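Local atomic coordinates of HTH-type transcriptional regulator TreR (Bacillus subtilis, PDB entry 2OGG), a protein that represses the trePA operon by binding DNA and is able to bind trehalose-6-phosphate, the effector-binding domain being the part present here. Residues A[24-27]-A[32-35]; A[40-45]-A[73-78]; A[102-107]-A[111-116]; A[120-125]-A[129-134]. All coordinates share one frame; numbering follows the deposited sequence.

Contact 1. Residues A[24-27]-A[32-35]; sequences LIQK and NLDD
A type I beta turn from N32 to D35, in the loop between helix 23-29 and strand 37-46, comes up beside the helix where Q26 projects from it, a small surface contact that illustrates how a helix and the loop after it can meet through a single side chain. Q26 does most of the touching. With CG beside its own backbone N (chi1 -77°) and the chain extended beyond it, the carboxamide reaches past the helix surface to L33. Its NE2 lies 4.0 Å from L33 CB and equally far from L33 CD1, the two side chains crossing at an oblique angle. The amide thus lies against hydrocarbon here, and its polar partner is elsewhere: NE2 gives a hydrogen bond to the carbonyl of P21 and a weak one to that of S22, ahead of the helix. The turn is tied by bonds of its own. D35 N binds N32 O at 3.3 Å, while N32 N returns a bond to D35 OD2 at 2.8 Å, meeting the carboxylate from its anti side, so both ends of the turn are clasped together. On the helix, I25 packs on Y57 of strand 49-59; on the turn, D35 rests on F59 of the same strand and makes a long, weak ion pair with K61, so both halves of the contact lean on one strand of the sheet.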
# COMPACT_ATOMS: atom_id res chain seq x y z
N LEU A 24 8.27 -3.32 -29.40
CA LEU A 24 7.40 -3.53 -28.25
C LEU A 24 8.06 -3.05 -26.95
O LEU A 24 7.42 -2.37 -26.15
CB LEU A 24 6.92 -4.98 -28.14
CG LEU A 24 6.25 -5.36 -26.80
CD1 LEU A 24 4.87 -4.68 -26.58
CD2 LEU A 24 6.16 -6.88 -26.60
N ILE A 25 9.37 -3.28 -26.79
CA ILE A 25 10.04 -2.85 -25.58
C ILE A 25 10.30 -1.35 -25.57
O ILE A 25 10.26 -0.72 -24.51
CB ILE A 25 11.32 -3.63 -25.26
CG1 ILE A 25 10.99 -5.09 -24.98
CG2 ILE A 25 12.00 -3.04 -24.06
CD1 ILE A 25 9.82 -5.30 -24.00
N GLN A 26 10.49 -0.76 -26.74
CA GLN A 26 10.45 0.70 -26.81
C GLN A 26 9.16 1.27 -26.16
O GLN A 26 9.23 2.15 -25.31
CB GLN A 26 10.64 1.19 -28.24
CG GLN A 26 12.09 1.11 -28.70
CD GLN A 26 12.23 1.13 -30.22
OE1 GLN A 26 11.86 2.11 -30.88
NE2 GLN A 26 12.75 0.04 -30.78
N LYS A 27 8.01 0.69 -26.49
CA LYS A 27 6.75 1.14 -25.89
C LYS A 27 6.64 0.78 -24.39
O LYS A 27 6.41 1.65 -23.56
CB LYS A 27 5.54 0.66 -26.69
CG LYS A 27 4.22 0.70 -25.89
CD LYS A 27 3.09 1.43 -26.62
CE LYS A 27 2.11 0.47 -27.28
NZ LYS A 27 1.55 -0.50 -26.29
N ASN A 32 14.57 4.37 -26.04
CA ASN A 32 14.93 4.73 -27.42
C ASN A 32 15.72 3.65 -28.16
O ASN A 32 16.29 2.71 -27.56
CB ASN A 32 15.80 5.99 -27.45
CG ASN A 32 15.22 7.14 -26.65
OD1 ASN A 32 14.02 7.42 -26.71
ND2 ASN A 32 16.11 7.92 -26.03
N LEU A 33 15.92 3.92 -29.45
CA LEU A 33 16.86 3.20 -30.29
C LEU A 33 18.25 2.97 -29.71
O LEU A 33 18.79 1.87 -29.75
CB LEU A 33 16.24 1.97 -30.92
CG LEU A 33 16.67 1.59 -32.33
CD1 LEU A 33 16.36 0.11 -32.54
CD2 LEU A 33 15.94 2.47 -33.34
N ASP A 34 18.81 4.00 -29.09
CA ASP A 34 20.19 3.96 -28.67
C ASP A 34 20.32 3.75 -27.16
O ASP A 34 21.11 4.43 -26.50
CB ASP A 34 20.90 5.25 -29.10
CG ASP A 34 19.98 6.47 -29.02
OD1 ASP A 34 20.22 7.33 -28.16
OD2 ASP A 34 18.98 6.52 -29.79
N ASP A 35 19.42 2.95 -26.62
CA ASP A 35 19.47 2.57 -25.22
C ASP A 35 19.79 1.09 -25.21
O ASP A 35 19.24 0.34 -26.01
CB ASP A 35 18.11 2.79 -24.56
CG ASP A 35 17.87 4.23 -24.16
OD1 ASP A 35 18.82 4.89 -23.65
OD2 ASP A 35 16.69 4.67 -24.24

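Contact 2. Residues A[40-45]-A[73-78]; sequences VIRSRK and NSIYEY. With SO4 (sulfate ion), chain C.
R42 and I75 run antiparallel alongside one another, which lays the CD1 methyl of I75 over one face of the R42 guanidinium, 3.5 Å from NH2. The other face is met by NH2 of R44; both arginines converge on the sulfate, whose charge would be expected to let them lie so close. The edge of the R42 group is turned to this anion: NH1 and NH2 both bind the same oxygen, SO4 O4, NH1 at 2.8 Å. R44, its chain bent at chi2 (-79°), comes in obliquely and reaches a second oxygen, with NH2 at 2.9 Å from SO4 O3. From the helix side, I75 N gives a fairly straight bond to SO4 O4 at 2.7 Å, so three donors converge on that oxygen, while Y76 N binds SO4 O2 at 3.2 Å. S74, at the N-cap, accepts from E77 N at 2.8 Å and so caps the helix. The same I75 methyl, CD1, also meets V40 CG2 tip to tip at 4.0 Å. D56 and D54 of strand 49-59 are salt-bridged to R42 NH2 and R44 NE, giving each arginine a second anionic partner. Strand arginines facing the N terminus of helix 75-83 form an anion site that the helix dipole would be expected to favour; the sulfate probably comes from the crystallisation liquor, yet its position is consistent with a phosphate-binding part of the effector pocket in this UTRA domain.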
# COMPACT_ATOMS: atom_id res chain seq x y z
N VAL A 40 15.96 -10.70 -20.24
CA VAL A 40 16.11 -12.05 -19.67
C VAL A 40 14.77 -12.77 -19.74
O VAL A 40 13.72 -12.22 -19.35
CB VAL A 40 16.51 -12.00 -18.20
CG1 VAL A 40 16.83 -13.41 -17.67
CG2 VAL A 40 17.69 -11.04 -18.00
N ILE A 41 14.76 -13.93 -20.40
CA ILE A 41 13.55 -14.72 -20.47
C ILE A 41 13.77 -16.07 -19.79
O ILE A 41 14.64 -16.85 -20.18
CB ILE A 41 13.06 -14.85 -21.91
CG1 ILE A 41 12.57 -13.50 -22.43
CG2 ILE A 41 11.96 -15.89 -22.03
CD1 ILE A 41 12.27 -13.53 -23.90
N ARG A 42 12.95 -16.34 -18.78
CA ARG A 42 13.12 -17.54 -17.96
C ARG A 42 11.82 -18.29 -17.83
O ARG A 42 10.76 -17.67 -17.72
CB ARG A 42 13.55 -17.16 -16.55
CG ARG A 42 14.92 -16.58 -16.51
CD ARG A 42 15.28 -16.03 -15.14
NE ARG A 42 14.56 -14.81 -14.80
CZ ARG A 42 14.49 -14.35 -13.55
NH1 ARG A 42 14.96 -15.09 -12.54
NH2 ARG A 42 13.76 -13.28 -13.28
N SER A 43 11.92 -19.57 -17.53
CA SER A 43 10.74 -20.34 -17.18
C SER A 43 10.99 -20.94 -15.82
O SER A 43 12.14 -21.11 -15.44
CB SER A 43 10.48 -21.46 -18.21
OG SER A 43 11.30 -22.59 -17.99
N ARG A 44 9.91 -21.18 -15.06
CA ARG A 44 10.02 -21.78 -13.74
C ARG A 44 9.39 -23.16 -13.78
O ARG A 44 8.22 -23.30 -14.10
CB ARG A 44 9.25 -20.95 -12.71
CG ARG A 44 9.44 -19.47 -12.79
CD ARG A 44 10.75 -19.07 -12.15
NE ARG A 44 10.95 -17.63 -12.24
CZ ARG A 44 11.81 -16.95 -11.50
NH1 ARG A 44 12.57 -17.58 -10.60
NH2 ARG A 44 11.91 -15.63 -11.64
N LYS A 45 10.09 -24.14 -13.22
CA LYS A 45 9.62 -25.52 -13.21
C LYS A 45 9.23 -25.86 -11.78
O LYS A 45 10.07 -25.88 -10.88
CB LYS A 45 10.73 -26.45 -13.73
CG LYS A 45 10.39 -27.94 -13.81
CD LYS A 45 11.56 -28.71 -14.43
CE LYS A 45 11.59 -30.18 -14.02
NZ LYS A 45 12.93 -30.79 -14.27
N ASN A 73 19.28 -17.16 -10.23
CA ASN A 73 19.02 -16.90 -8.83
C ASN A 73 17.92 -15.83 -8.70
O ASN A 73 16.83 -16.03 -9.22
CB ASN A 73 20.34 -16.60 -8.10
CG ASN A 73 21.23 -17.86 -7.97
OD1 ASN A 73 20.95 -18.75 -7.17
ND2 ASN A 73 22.25 -17.97 -8.83
N SER A 74 18.22 -14.64 -8.23
CA SER A 74 17.15 -13.64 -8.19
C SER A 74 17.58 -12.35 -8.84
O SER A 74 18.61 -11.78 -8.47
CB SER A 74 16.70 -13.34 -6.77
OG SER A 74 15.96 -12.15 -6.72
N ILE A 75 16.83 -11.92 -9.84
CA ILE A 75 17.09 -10.63 -10.44
C ILE A 75 16.60 -9.52 -9.52
O ILE A 75 17.19 -8.44 -9.45
CB ILE A 75 16.38 -10.51 -11.75
CG1 ILE A 75 16.91 -11.58 -12.69
CG2 ILE A 75 16.54 -9.08 -12.30
CD1 ILE A 75 16.51 -11.37 -14.18
N TYR A 76 15.53 -9.79 -8.78
CA TYR A 76 15.01 -8.80 -7.86
C TYR A 76 16.06 -8.47 -6.79
O TYR A 76 16.47 -7.31 -6.64
CB TYR A 76 13.72 -9.29 -7.22
CG TYR A 76 13.30 -8.48 -6.03
CD1 TYR A 76 12.49 -7.36 -6.18
CD2 TYR A 76 13.61 -8.90 -4.73
CE1 TYR A 76 12.07 -6.63 -5.09
CE2 TYR A 76 13.13 -8.20 -3.62
CZ TYR A 76 12.43 -7.03 -3.83
OH TYR A 76 11.95 -6.32 -2.77
N GLU A 77 16.58 -9.49 -6.13
CA GLU A 77 17.58 -9.28 -5.09
C GLU A 77 18.81 -8.58 -5.64
O GLU A 77 19.29 -7.60 -5.06
CB GLU A 77 17.93 -10.59 -4.38
CG GLU A 77 16.82 -11.08 -3.47
CD GLU A 77 17.12 -12.43 -2.86
OE1 GLU A 77 18.03 -13.09 -3.38
OE2 GLU A 77 16.49 -12.79 -1.83
N TYR A 78 19.20 -8.93 -6.86
CA TYR A 78 20.37 -8.31 -7.44
C TYR A 78 20.17 -6.84 -7.67
O TYR A 78 21.11 -6.04 -7.54
CB TYR A 78 20.74 -8.96 -8.74
CG TYR A 78 21.92 -8.30 -9.37
CD1 TYR A 78 23.20 -8.46 -8.84
CD2 TYR A 78 21.78 -7.57 -10.54
CE1 TYR A 78 24.32 -7.90 -9.48
CE2 TYR A 78 22.87 -6.96 -11.15
CZ TYR A 78 24.13 -7.10 -10.61
OH TYR A 78 25.18 -6.49 -11.24
S SO4 C . 13.44 -12.82 -9.57
O1 SO4 C . 12.82 -11.65 -10.17
O2 SO4 C . 13.99 -12.51 -8.27
O3 SO4 C . 12.49 -13.89 -9.33
O4 SO4 C . 14.50 -13.22 -10.49

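Contact 3. Residues A[102-107]-A[111-116]; sequences EDRELL and GYDHMV
M115, a selenomethionine, is bent twice, at chi2 (-93°) and chi3, and D103 on helix 101-106 comes to meet it from the opposite direction, with CG placed beside its own backbone N. The carboxylate therefore lies against the selenomethionine chain: D103 OD2 is 3.6 Å from M115 CG and 3.7 Å from M115 SE. Just past the C-terminal end of the helix, L107 CD1 approaches the same selenium, M115 SE, at 4.4 Å, so M115 receives an acid and a leucine together. The polar demand of D103 is met from outside the two segments, since OD2 forms a salt bridge with R136 of strand 129-138, and the backbone N of D103 is held by T100 OG1. A second meeting lies closer to the surface. R104, bent at chi3 (124°), carries its NH2 across to the loop before strand 114-124, where it stands 3.0 Å from Y112 O, though at an angle too poor for a hydrogen bond. The same nitrogen forms a long salt bridge with D113 OD1 at 3.7 Å; that oxygen lies near the plane of the guanidinium, while the two side chains cross and their flat groups are turned 55° apart. D113 is also about 4 Å from a bound sodium ion. The chemistry is thus divided by depth: inside, a buried acid paired with R136 lies against a selenoether and a leucine, whereas the exposed R104 and D113 pair is long and loosely aligned, and would be expected to contribute less to joining helix to strand.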
# COMPACT_ATOMS: atom_id res chain seq x y z
N GLU A 102 5.29 -18.51 -28.16
CA GLU A 102 6.39 -18.56 -27.22
C GLU A 102 6.03 -19.33 -25.94
O GLU A 102 6.81 -20.15 -25.43
CB GLU A 102 6.87 -17.16 -26.90
CG GLU A 102 8.05 -17.12 -25.96
CD GLU A 102 8.35 -15.72 -25.51
OE1 GLU A 102 7.40 -15.04 -25.05
OE2 GLU A 102 9.50 -15.25 -25.72
N ASP A 103 4.81 -19.10 -25.46
CA ASP A 103 4.24 -19.83 -24.31
C ASP A 103 4.18 -21.37 -24.52
O ASP A 103 4.33 -22.14 -23.58
CB ASP A 103 2.83 -19.29 -23.99
CG ASP A 103 2.85 -17.87 -23.39
OD1 ASP A 103 3.95 -17.39 -23.01
OD2 ASP A 103 1.77 -17.25 -23.27
N ARG A 104 3.88 -21.82 -25.72
CA ARG A 104 3.68 -23.24 -25.92
C ARG A 104 4.98 -23.99 -26.15
O ARG A 104 5.11 -25.17 -25.81
CB ARG A 104 2.69 -23.49 -27.04
CG ARG A 104 1.36 -22.81 -26.79
CD ARG A 104 0.35 -23.16 -27.86
NE ARG A 104 -0.84 -23.73 -27.23
CZ ARG A 104 -1.95 -23.05 -26.95
NH1 ARG A 104 -2.10 -21.80 -27.36
NH2 ARG A 104 -2.93 -23.67 -26.30
N GLU A 105 5.98 -23.29 -26.68
CA GLU A 105 7.30 -23.88 -26.86
C GLU A 105 7.94 -24.12 -25.51
O GLU A 105 8.48 -25.18 -25.26
CB GLU A 105 8.21 -22.95 -27.65
CG GLU A 105 8.07 -23.02 -29.13
CD GLU A 105 9.30 -22.48 -29.79
OE1 GLU A 105 10.11 -21.86 -29.07
OE2 GLU A 105 9.52 -22.81 -30.98
N LEU A 106 7.82 -23.14 -24.63
CA LEU A 106 8.60 -23.14 -23.41
C LEU A 106 7.90 -23.70 -22.18
O LEU A 106 8.56 -24.08 -21.21
CB LEU A 106 9.18 -21.73 -23.14
CG LEU A 106 9.91 -21.05 -24.30
CD1 LEU A 106 10.51 -19.72 -23.89
CD2 LEU A 106 10.99 -21.94 -24.91
N LEU A 107 6.57 -23.71 -22.15
CA LEU A 107 5.87 -24.22 -20.96
C LEU A 107 5.04 -25.46 -21.25
O LEU A 107 4.66 -25.71 -22.39
CB LEU A 107 4.99 -23.14 -20.30
CG LEU A 107 5.58 -21.75 -20.07
CD1 LEU A 107 4.46 -20.78 -19.72
CD2 LEU A 107 6.65 -21.76 -18.96
N GLY A 111 -3.87 -28.92 -21.67
CA GLY A 111 -5.04 -28.43 -22.39
C GLY A 111 -5.43 -27.05 -21.87
O GLY A 111 -6.55 -26.85 -21.40
N TYR A 112 -4.45 -26.16 -21.78
CA TYR A 112 -4.71 -24.78 -21.38
C TYR A 112 -4.67 -23.80 -22.56
O TYR A 112 -3.93 -24.00 -23.51
CB TYR A 112 -3.74 -24.37 -20.27
CG TYR A 112 -4.24 -24.76 -18.89
CD1 TYR A 112 -5.34 -24.12 -18.33
CD2 TYR A 112 -3.63 -25.79 -18.17
CE1 TYR A 112 -5.79 -24.45 -17.06
CE2 TYR A 112 -4.07 -26.12 -16.89
CZ TYR A 112 -5.16 -25.45 -16.34
OH TYR A 112 -5.62 -25.76 -15.08
N ASP A 113 -5.61 -22.85 -22.57
CA ASP A 113 -5.73 -21.91 -23.68
C ASP A 113 -5.36 -20.48 -23.28
O ASP A 113 -5.17 -19.64 -24.17
CB ASP A 113 -7.16 -21.90 -24.23
CG ASP A 113 -7.48 -23.15 -25.05
OD1 ASP A 113 -6.64 -23.55 -25.88
OD2 ASP A 113 -8.62 -23.66 -24.93
N HIS A 114 -5.44 -20.17 -21.99
CA HIS A 114 -5.13 -18.81 -21.48
C HIS A 114 -4.07 -18.79 -20.39
O HIS A 114 -3.73 -19.83 -19.81
CB HIS A 114 -6.38 -18.07 -20.99
CG HIS A 114 -7.40 -17.85 -22.06
ND1 HIS A 114 -8.28 -18.83 -22.48
CD2 HIS A 114 -7.69 -16.75 -22.80
CE1 HIS A 114 -9.03 -18.36 -23.45
NE2 HIS A 114 -8.71 -17.09 -23.66
N MSE A 115 -3.63 -17.57 -20.06
CA MSE A 115 -2.59 -17.32 -19.08
C MSE A 115 -3.04 -16.17 -18.20
O MSE A 115 -3.80 -15.31 -18.63
CB MSE A 115 -1.32 -16.85 -19.78
CG MSE A 115 -0.83 -17.76 -20.88
SE MSE A 115 0.49 -19.09 -20.34
CE MSE A 115 -0.72 -20.41 -19.62
N VAL A 116 -2.54 -16.13 -16.97
CA VAL A 116 -2.64 -14.93 -16.17
C VAL A 116 -1.31 -14.17 -16.36
O VAL A 116 -0.25 -14.79 -16.37
CB VAL A 116 -2.92 -15.27 -14.68
CG1 VAL A 116 -2.91 -13.97 -13.81
CG2 VAL A 116 -4.24 -15.94 -14.56

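Contact 4. Residues A[120-125]-A[129-134]; sequences NYVFLE and LFQYTE
V122 and the pair F130 and Q131 form the irregular point of this ladder: V122 O accepts from F130 N at 2.9 Å, and weakly from Q131 N at 3.4 Å, while V122 N binds Q131 O. One residue on strand 114-124 is thus set opposite two on strand 129-138, and the register slips by one between V122 and F123. Beyond it N120 and T133 make a regular antiparallel hydrogen-bonded pair. Side chains fill both surfaces of the pair of strands. On one, Y121 CG lies beside its backbone N (chi1 -57°) and Y132 CG opposite its own (chi1 160°), which brings the two rings alongside each other in a common direction, planes 44° apart, with Y121 CE1 3.3 Å from Y132 CD1. Next along, L129 CD1 sits over the centre of the F123 ring, 4.3 Å above its plane, and also touches Y121 CB. On the other surface V122 lies alongside Q131, CG2 at 4.0 Å from OE1. At the hairpin end L124 CG abuts F130 CB at 3.6 Å, the two chains crossing at about a right angle.

In the next shell D56 of strand 49-59 accepts from Q131 NE2 and is also hydrogen-bonded to T133 OG1, and Q28 of helix 23-29 is bonded to the Y121 hydroxyl. Y132 OH gives a hydrogen bond to E134 OE1 at 2.9 Å and has R119 as a further partner, and Y89 stacks on F123. The whole is a beta hairpin between strands 114-124 and 129-138, inside the antiparallel sheet of the UTRA domain, whose slip at V122 is a classic beta bulge.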
# COMPACT_ATOMS: atom_id res chain seq x y z
N ASN A 120 4.58 -5.42 -14.61
CA ASN A 120 5.06 -4.61 -13.53
C ASN A 120 6.08 -3.60 -14.06
O ASN A 120 6.97 -3.95 -14.83
CB ASN A 120 5.70 -5.54 -12.51
CG ASN A 120 6.02 -4.87 -11.24
OD1 ASN A 120 5.33 -3.95 -10.82
ND2 ASN A 120 6.96 -5.43 -10.52
N TYR A 121 5.84 -2.33 -13.79
CA TYR A 121 6.69 -1.24 -14.25
C TYR A 121 7.34 -0.56 -13.06
O TYR A 121 6.65 -0.01 -12.20
CB TYR A 121 5.83 -0.24 -14.99
CG TYR A 121 5.07 -0.87 -16.14
CD1 TYR A 121 5.53 -0.74 -17.45
CD2 TYR A 121 3.88 -1.56 -15.92
CE1 TYR A 121 4.86 -1.35 -18.51
CE2 TYR A 121 3.15 -2.09 -16.98
CZ TYR A 121 3.69 -2.04 -18.26
OH TYR A 121 2.98 -2.57 -19.32
N VAL A 122 8.67 -0.59 -12.99
CA VAL A 122 9.39 -0.07 -11.82
C VAL A 122 10.06 1.26 -12.17
O VAL A 122 10.53 1.43 -13.29
CB VAL A 122 10.43 -1.08 -11.38
CG1 VAL A 122 10.96 -0.78 -9.99
CG2 VAL A 122 9.83 -2.45 -11.42
N PHE A 123 9.82 2.28 -11.34
CA PHE A 123 10.28 3.65 -11.60
C PHE A 123 11.34 4.06 -10.55
O PHE A 123 11.36 3.53 -9.43
CB PHE A 123 9.11 4.61 -11.49
CG PHE A 123 8.08 4.45 -12.56
CD1 PHE A 123 8.04 5.36 -13.63
CD2 PHE A 123 7.07 3.50 -12.44
CE1 PHE A 123 7.04 5.24 -14.62
CE2 PHE A 123 6.09 3.36 -13.42
CZ PHE A 123 6.05 4.26 -14.50
N LEU A 124 12.18 5.03 -10.89
CA LEU A 124 13.21 5.48 -9.96
C LEU A 124 12.80 6.75 -9.22
O LEU A 124 11.85 7.43 -9.60
CB LEU A 124 14.54 5.71 -10.68
CG LEU A 124 15.01 4.64 -11.65
CD1 LEU A 124 16.19 5.16 -12.46
CD2 LEU A 124 15.41 3.39 -10.90
N GLU A 125 13.58 7.12 -8.21
CA GLU A 125 13.32 8.32 -7.46
C GLU A 125 13.30 9.54 -8.38
O GLU A 125 12.49 10.45 -8.19
CB GLU A 125 14.36 8.49 -6.36
CG GLU A 125 13.76 8.91 -5.03
CD GLU A 125 14.29 8.07 -3.87
OE1 GLU A 125 15.45 8.27 -3.47
OE2 GLU A 125 13.54 7.18 -3.39
N LEU A 129 11.03 5.47 -15.87
CA LEU A 129 10.67 4.08 -15.97
C LEU A 129 11.98 3.38 -16.22
O LEU A 129 12.66 3.67 -17.17
CB LEU A 129 9.76 3.87 -17.18
CG LEU A 129 9.33 2.44 -17.51
CD1 LEU A 129 9.03 1.65 -16.26
CD2 LEU A 129 8.12 2.44 -18.44
N PHE A 130 12.34 2.47 -15.34
CA PHE A 130 13.66 1.85 -15.41
C PHE A 130 13.61 0.36 -15.73
O PHE A 130 14.56 -0.18 -16.27
CB PHE A 130 14.37 2.08 -14.09
CG PHE A 130 15.20 0.94 -13.64
CD1 PHE A 130 16.47 0.73 -14.20
CD2 PHE A 130 14.76 0.10 -12.66
CE1 PHE A 130 17.24 -0.37 -13.83
CE2 PHE A 130 15.55 -0.97 -12.23
CZ PHE A 130 16.79 -1.21 -12.84
N GLN A 131 12.53 -0.32 -15.34
CA GLN A 131 12.39 -1.77 -15.56
C GLN A 131 10.98 -2.21 -15.98
O GLN A 131 9.98 -1.65 -15.53
CB GLN A 131 12.77 -2.51 -14.30
CG GLN A 131 12.45 -4.00 -14.35
CD GLN A 131 12.92 -4.68 -13.10
OE1 GLN A 131 13.39 -4.01 -12.18
NE2 GLN A 131 12.98 -6.01 -13.13
N TYR A 132 10.90 -3.27 -16.78
CA TYR A 132 9.61 -3.81 -17.13
C TYR A 132 9.62 -5.33 -17.05
O TYR A 132 10.50 -5.97 -17.60
CB TYR A 132 9.17 -3.34 -18.51
CG TYR A 132 8.10 -4.21 -19.15
CD1 TYR A 132 6.75 -4.04 -18.86
CD2 TYR A 132 8.43 -5.15 -20.10
CE1 TYR A 132 5.79 -4.89 -19.39
CE2 TYR A 132 7.46 -5.98 -20.68
CZ TYR A 132 6.15 -5.86 -20.32
OH TYR A 132 5.19 -6.67 -20.95
N THR A 133 8.65 -5.90 -16.32
CA THR A 133 8.56 -7.33 -16.13
C THR A 133 7.20 -7.84 -16.59
O THR A 133 6.20 -7.13 -16.50
CB THR A 133 8.78 -7.68 -14.67
OG1 THR A 133 10.01 -7.08 -14.25
CG2 THR A 133 8.89 -9.19 -14.45
N GLU A 134 7.21 -8.98 -17.25
CA GLU A 134 6.00 -9.61 -17.77
C GLU A 134 6.04 -11.07 -17.35
O GLU A 134 6.99 -11.79 -17.68
CB GLU A 134 5.94 -9.54 -19.29
CG GLU A 134 4.72 -10.26 -19.82
CD GLU A 134 4.66 -10.35 -21.33
OE1 GLU A 134 5.00 -9.35 -22.01
OE2 GLU A 134 4.12 -11.36 -21.83

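Overall arrangement
From the N terminus, contact 1 closes a short loop between helix 23-29 and the turn before strand 37-46. Contact 2 then joins that strand to the start of helix 75-83, a much longer excursion. Contacts 3 and 4 close the last two short loops and share strand 114-124, one near its beginning and the other at its end, on opposite sides of the chain's centre. The four loops follow in series; none nests within or crosses another. In space two pairs of them touch: I25 touches Y132 between contacts 1 and 4, while I41 touches E102 and S43 touches L107 between contacts 2 and 3. Contacts 2, 3 and 4 all reach the six-stranded antiparallel sheet.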